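Local coordinates for 433aa long hypothetical phosphoribosylglycinamide formyl transferase (PDB 2DWC), which is a hypothetical protein of the ATP-grasp superfamily, with a Rossmann-like preATP-grasp domain, that binds ADP, at residues V77-K82 with D104-V109; H346-K351 with H409-R414. All coordinates share one frame; numbering follows the deposited sequence.

Contact 1 (V77-K82 with D104-V109); sequences VVEREK and DGYFVV
V78 and Y106 join the last turn of helix 71-81 to the loop after helix 95-103, within the Rossmann-like preATP-grasp domain. The helix 95-103 ends in a Schellman motif with G105 as its C-prime residue, and the phenol follows directly. Apolar contact comes first: V78 CG1 sits over the centre of the Y106 ring in a CH-pi contact, 3.8 Å from the centroid and 8° off the normal. With CG1 anti to the backbone N (chi1 170°), this methyl, rather than CG2, is the one over the ring. K82, which leaves the helix with positive phi, brings its CA to 3.7 Å from Y106 CE2, and its methylenes run by the hydroxyl. F101 and W75 also touch the tyrosine side chain. The polar part is bridged by water. The like-charged E79 OE2 and D104 OD2 lie 3.8 Å apart, and a single water donates to both, which probably eases their repulsion. This water also accepts from Y106 OH at 3.1 Å, fixing the direction of the phenol proton. Within the helix end, K82 curls back on its own turn, K82 NZ donating to E79 O at 2.7 Å in the carbonyl plane.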
loop_
_atom_site.group_PDB
_atom_site.type_symbol
_atom_site.label_atom_id
_atom_site.label_comp_id
_atom_site.label_asym_id
_atom_site.label_seq_id
_atom_site.Cartn_x
_atom_site.Cartn_y
_atom_site.Cartn_z
ATOM N N VAL B 77 -28.362 -4.146 1.781
ATOM C CA VAL B 77 -26.968 -4.477 1.499
ATOM C C VAL B 77 -26.437 -5.527 2.487
ATOM O O VAL B 77 -25.788 -6.499 2.099
ATOM C CB VAL B 77 -26.088 -3.198 1.603
ATOM C CG1 VAL B 77 -24.608 -3.590 1.336
ATOM C CG2 VAL B 77 -26.564 -2.158 0.544
ATOM N N VAL B 78 -26.687 -5.318 3.765
ATOM C CA VAL B 78 -26.186 -6.277 4.769
ATOM C C VAL B 78 -26.791 -7.672 4.560
ATOM O O VAL B 78 -26.071 -8.677 4.612
ATOM C CB VAL B 78 -26.468 -5.778 6.216
ATOM C CG1 VAL B 78 -26.157 -6.921 7.250
ATOM C CG2 VAL B 78 -25.596 -4.514 6.510
ATOM N N GLU B 79 -28.086 -7.758 4.260
ATOM C CA GLU B 79 -28.655 -9.068 4.050
ATOM C C GLU B 79 -28.090 -9.751 2.819
ATOM O O GLU B 79 -27.931 -10.983 2.776
ATOM C CB GLU B 79 -30.183 -8.998 3.935
ATOM C CG GLU B 79 -30.876 -8.990 5.247
ATOM C CD GLU B 79 -30.660 -10.323 6.014
ATOM O OE1 GLU B 79 -30.694 -11.410 5.386
ATOM O OE2 GLU B 79 -30.463 -10.252 7.241
ATOM N N ARG B 80 -27.822 -8.971 1.776
ATOM C CA ARG B 80 -27.244 -9.568 0.575
ATOM C C ARG B 80 -25.831 -10.083 0.780
ATOM O O ARG B 80 -25.476 -11.169 0.334
ATOM C CB ARG B 80 -27.216 -8.525 -0.574
ATOM C CG ARG B 80 -28.612 -8.266 -1.185
ATOM C CD ARG B 80 -28.538 -7.206 -2.266
ATOM N NE ARG B 80 -27.617 -7.545 -3.369
ATOM C CZ ARG B 80 -27.990 -8.217 -4.463
ATOM N NH1 ARG B 80 -27.118 -8.472 -5.433
ATOM N NH2 ARG B 80 -29.259 -8.677 -4.584
ATOM N N GLU B 81 -25.031 -9.267 1.466
ATOM C CA GLU B 81 -23.607 -9.516 1.598
ATOM C C GLU B 81 -23.134 -10.350 2.802
ATOM O O GLU B 81 -22.083 -10.999 2.711
ATOM C CB GLU B 81 -22.893 -8.158 1.600
ATOM C CG GLU B 81 -23.055 -7.336 0.270
ATOM C CD GLU B 81 -22.446 -8.042 -0.961
ATOM O OE1 GLU B 81 -22.878 -7.749 -2.119
ATOM O OE2 GLU B 81 -21.557 -8.886 -0.777
ATOM N N LYS B 82 -23.875 -10.256 3.905
ATOM C CA LYS B 82 -23.549 -11.006 5.143
ATOM C C LYS B 82 -22.068 -10.929 5.407
ATOM O O LYS B 82 -21.352 -11.938 5.452
ATOM C CB LYS B 82 -24.020 -12.451 4.987
ATOM C CG LYS B 82 -25.510 -12.490 4.694
ATOM C CD LYS B 82 -26.109 -13.889 4.874
ATOM C CE LYS B 82 -27.625 -13.807 4.927
ATOM N NZ LYS B 82 -28.154 -13.558 3.572
ATOM N N ASP B 104 -28.829 -8.692 15.301
ATOM C CA ASP B 104 -29.059 -9.828 14.424
ATOM C C ASP B 104 -27.810 -10.654 14.173
ATOM O O ASP B 104 -27.793 -11.498 13.278
ATOM C CB ASP B 104 -29.618 -9.314 13.078
ATOM C CG ASP B 104 -30.251 -10.408 12.237
ATOM O OD1 ASP B 104 -31.002 -11.224 12.799
ATOM O OD2 ASP B 104 -30.025 -10.443 11.000
ATOM N N GLY B 105 -26.745 -10.368 14.916
ATOM C CA GLY B 105 -25.534 -11.147 14.788
ATOM C C GLY B 105 -24.480 -10.712 13.770
ATOM O O GLY B 105 -23.627 -11.527 13.415
ATOM N N TYR B 106 -24.550 -9.474 13.263
ATOM C CA TYR B 106 -23.507 -9.020 12.339
ATOM C C TYR B 106 -22.608 -8.121 13.146
ATOM O O TYR B 106 -23.100 -7.248 13.887
ATOM C CB TYR B 106 -24.094 -8.199 11.183
ATOM C CG TYR B 106 -24.914 -9.065 10.275
ATOM C CD1 TYR B 106 -26.297 -9.106 10.397
ATOM C CD2 TYR B 106 -24.300 -9.902 9.341
ATOM C CE1 TYR B 106 -27.062 -9.961 9.627
ATOM C CE2 TYR B 106 -25.080 -10.769 8.545
ATOM C CZ TYR B 106 -26.446 -10.780 8.710
ATOM O OH TYR B 106 -27.213 -11.625 7.952
ATOM N N PHE B 107 -21.297 -8.230 12.900
ATOM C CA PHE B 107 -20.316 -7.509 13.683
ATOM C C PHE B 107 -20.098 -6.053 13.224
ATOM O O PHE B 107 -19.482 -5.795 12.190
ATOM C CB PHE B 107 -18.983 -8.295 13.667
ATOM C CG PHE B 107 -17.892 -7.652 14.475
ATOM C CD1 PHE B 107 -18.170 -7.139 15.758
ATOM C CD2 PHE B 107 -16.598 -7.552 13.970
ATOM C CE1 PHE B 107 -17.164 -6.526 16.535
ATOM C CE2 PHE B 107 -15.565 -6.933 14.764
ATOM C CZ PHE B 107 -15.879 -6.427 16.045
ATOM N N VAL B 108 -20.639 -5.128 14.007
ATOM C CA VAL B 108 -20.501 -3.688 13.774
ATOM C C VAL B 108 -19.304 -3.193 14.586
ATOM O O VAL B 108 -19.190 -3.462 15.802
ATOM C CB VAL B 108 -21.779 -2.972 14.213
ATOM C CG1 VAL B 108 -21.647 -1.461 14.055
ATOM C CG2 VAL B 108 -22.959 -3.498 13.365
ATOM N N VAL B 109 -18.418 -2.458 13.914
ATOM C CA VAL B 109 -17.154 -1.986 14.497
ATOM C C VAL B 109 -17.204 -0.570 15.038
ATOM O O VAL B 109 -17.720 0.337 14.372
ATOM C CB VAL B 109 -16.071 -1.990 13.387
ATOM C CG1 VAL B 109 -14.791 -1.245 13.835
ATOM C CG2 VAL B 109 -15.784 -3.450 12.980
HETATM O O HOH W 1 -30.074 -12.468 8.766
#

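Contact 2 (H346-K351 with H409-R414). With SO4 (sulfate ion), chain G.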
loop_
_atom_site.group_PDB
_atom_site.type_symbol
_atom_site.label_atom_id
_atom_site.label_comp_id
_atom_site.label_asym_id
_atom_site.label_seq_id
_atom_site.Cartn_x
_atom_site.Cartn_y
_atom_site.Cartn_z
ATOM N N HIS B 346 0.367 16.684 4.676
ATOM C CA HIS B 346 -0.238 17.985 4.487
ATOM C C HIS B 346 -1.340 17.753 3.441
ATOM O O HIS B 346 -1.109 17.093 2.417
ATOM C CB HIS B 346 0.768 19.028 3.994
ATOM C CG HIS B 346 0.238 20.425 4.094
ATOM N ND1 HIS B 346 -0.756 20.904 3.262
ATOM C CD2 HIS B 346 0.487 21.411 4.996
ATOM C CE1 HIS B 346 -1.101 22.122 3.650
ATOM N NE2 HIS B 346 -0.368 22.451 4.700
ATOM N N VAL B 347 -2.542 18.244 3.716
ATOM C CA VAL B 347 -3.643 18.045 2.772
ATOM C C VAL B 347 -3.484 18.794 1.465
ATOM O O VAL B 347 -2.727 19.767 1.366
ATOM C CB VAL B 347 -5.003 18.466 3.420
ATOM C CG1 VAL B 347 -5.188 17.704 4.734
ATOM C CG2 VAL B 347 -5.035 19.991 3.668
ATOM N N ILE B 348 -4.174 18.277 0.442
ATOM C CA ILE B 348 -4.235 18.897 -0.884
ATOM C C ILE B 348 -5.740 19.110 -1.019
ATOM O O ILE B 348 -6.515 18.153 -1.198
ATOM C CB ILE B 348 -3.709 17.950 -1.978
ATOM C CG1 ILE B 348 -2.193 17.683 -1.745
ATOM C CG2 ILE B 348 -3.911 18.596 -3.334
ATOM C CD1 ILE B 348 -1.631 16.565 -2.644
ATOM N N LYS B 349 -6.164 20.369 -0.877
ATOM C CA LYS B 349 -7.601 20.683 -0.901
ATOM C C LYS B 349 -8.010 21.495 -2.100
ATOM O O LYS B 349 -7.250 22.334 -2.566
ATOM C CB LYS B 349 -8.012 21.459 0.356
ATOM C CG LYS B 349 -7.599 20.822 1.663
ATOM C CD LYS B 349 -8.508 21.273 2.804
ATOM C CE LYS B 349 -8.745 22.783 2.763
ATOM N NZ LYS B 349 -9.872 23.159 3.669
ATOM N N ALA B 350 -9.230 21.259 -2.586
ATOM C CA ALA B 350 -9.694 21.985 -3.762
ATOM C C ALA B 350 -10.129 23.379 -3.364
ATOM O O ALA B 350 -10.758 23.558 -2.317
ATOM C CB ALA B 350 -10.887 21.247 -4.418
ATOM N N LYS B 351 -9.810 24.333 -4.227
ATOM C CA LYS B 351 -10.182 25.728 -4.020
ATOM C C LYS B 351 -11.278 26.056 -5.032
ATOM O O LYS B 351 -11.763 27.183 -5.093
ATOM C CB LYS B 351 -8.983 26.638 -4.246
ATOM C CG LYS B 351 -7.993 26.650 -3.114
ATOM C CD LYS B 351 -8.641 27.192 -1.851
ATOM C CE LYS B 351 -7.580 27.668 -0.855
ATOM N NZ LYS B 351 -8.166 28.337 0.351
ATOM N N HIS B 409 2.080 22.381 -1.338
ATOM C CA HIS B 409 1.986 23.704 -1.941
ATOM C C HIS B 409 2.503 23.815 -3.377
ATOM O O HIS B 409 2.235 24.810 -4.036
ATOM C CB HIS B 409 2.662 24.735 -1.025
ATOM C CG HIS B 409 1.892 25.003 0.233
ATOM N ND1 HIS B 409 2.418 25.717 1.293
ATOM C CD2 HIS B 409 0.633 24.663 0.600
ATOM C CE1 HIS B 409 1.515 25.802 2.256
ATOM N NE2 HIS B 409 0.423 25.173 1.862
ATOM N N MET B 410 3.236 22.805 -3.861
ATOM C CA MET B 410 3.717 22.789 -5.225
ATOM C C MET B 410 2.646 22.300 -6.205
ATOM O O MET B 410 2.809 22.398 -7.431
ATOM C CB MET B 410 4.925 21.861 -5.329
ATOM C CG MET B 410 6.179 22.430 -4.661
ATOM S SD MET B 410 7.528 21.224 -4.787
ATOM C CE MET B 410 8.928 22.109 -4.143
ATOM N N ILE B 411 1.553 21.770 -5.666
ATOM C CA ILE B 411 0.510 21.232 -6.538
ATOM C C ILE B 411 -0.643 22.203 -6.793
ATOM O O ILE B 411 -1.157 22.832 -5.858
ATOM C CB ILE B 411 0.008 19.892 -5.950
ATOM C CG1 ILE B 411 1.166 18.864 -6.032
ATOM C CG2 ILE B 411 -1.237 19.387 -6.739
ATOM C CD1 ILE B 411 0.954 17.694 -5.156
ATOM N N GLU B 412 -1.006 22.381 -8.062
ATOM C CA GLU B 412 -2.143 23.243 -8.418
ATOM C C GLU B 412 -3.222 22.326 -8.965
ATOM O O GLU B 412 -2.913 21.274 -9.550
ATOM C CB GLU B 412 -1.760 24.248 -9.520
ATOM C CG GLU B 412 -0.708 25.246 -9.028
ATOM C CD GLU B 412 -0.551 26.398 -9.975
ATOM O OE1 GLU B 412 -0.824 26.207 -11.175
ATOM O OE2 GLU B 412 -0.146 27.489 -9.517
ATOM N N LEU B 413 -4.468 22.730 -8.791
ATOM C CA LEU B 413 -5.594 21.905 -9.246
ATOM C C LEU B 413 -6.612 22.659 -10.067
ATOM O O LEU B 413 -6.780 23.881 -9.911
ATOM C CB LEU B 413 -6.361 21.322 -8.034
ATOM C CG LEU B 413 -5.714 21.253 -6.654
ATOM C CD1 LEU B 413 -6.718 20.749 -5.622
ATOM C CD2 LEU B 413 -4.521 20.324 -6.708
ATOM N N ARG B 414 -7.300 21.943 -10.954
ATOM C CA ARG B 414 -8.392 22.573 -11.679
ATOM C C ARG B 414 -9.409 21.492 -11.963
ATOM O O ARG B 414 -9.152 20.312 -11.702
ATOM C CB ARG B 414 -7.944 23.216 -12.991
ATOM C CG ARG B 414 -7.682 22.262 -14.185
ATOM C CD ARG B 414 -7.729 23.137 -15.470
ATOM N NE ARG B 414 -7.365 22.448 -16.718
ATOM C CZ ARG B 414 -8.189 21.699 -17.444
ATOM N NH1 ARG B 414 -9.448 21.511 -17.051
ATOM N NH2 ARG B 414 -7.769 21.175 -18.596
HETATM S S SO4 G . -4.439 22.959 -19.466
HETATM O O1 SO4 G . -5.581 23.635 -20.165
HETATM O O2 SO4 G . -3.631 23.977 -18.717
HETATM O O3 SO4 G . -4.974 21.934 -18.509
HETATM O O4 SO4 G . -3.569 22.270 -20.476
#
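Measured from H346 to A350 and from H409 to L413, the backbones run 28° apart, with the CA atoms of I348 and I411 7.7 Å apart and those of A350 and L413 6.8 Å apart, so side chains fill the gap between them. At one end two imidazoles, of H346 and H409, meet obliquely, their centroids 5.1 Å apart and their planes at 70°, and H346 CE1 comes to 3.9 Å from H409 NE2. H346 is fixed by its own strand: H346 ND1 donates to a lone pair of V347 O at 3.0 Å, nearly in the ring plane. With ND1 so engaged, CE1 and NE2 are the ring atoms nearest H409 NE2; if both histidines were protonated, their charges would probably repel. A404, E405 and A408 of helix 397-409 pack on H346 as well. The contact lays the chain from H409 into strand 412-414 against strand 343-349 of the large mixed sheet, within the PurT C-terminal family region; strand 412-414 itself pairs in a separate small antiparallel sheet. Further along, aliphatic side chains meet. In I348, CG1 lies anti to the carbonyl carbon (chi1 -65°) and CG2 anti to the backbone N, which sends the branches to different partners: CD1 meets I411 CD1, the two side chains crossing at about a right angle, while I348 CG2 reaches L413 CD2 at 3.8 Å. L413 forks likewise, its other methyl, CD1, lying 3.5 Å from K349 O and against A350 CA; L387 of strand 386-393 touches L413 too. Past this packing, R414 grips a sulfate ion, probably from the crystallisation liquor, through the edge of its guanidinium: NE and NH2 both donate to sulfate O3 in the guanidinium plane, R414 NH2 at 2.9 Å, and W420 NE1 bonds the same ion.

In the fold
Contact 1 and contact 2 lie in separate parts of the chain, their centres 38 Å apart and their nearest atoms about 23 Å apart, and they follow one another in sequence without touching. The first, near the surface of the preATP-grasp domain, joins two helix ends; the second is largely buried and joins strand 343-349 to the chain entering strand 412-414. The ATP-grasp domain falls between them in sequence and supplies most of the residues around ADP, among them K162, E203 and E291. Contact 2 approaches the nucleotide, with the side chain of K349 about 13 Å from ADP, yet neither contact contributes a residue to that site.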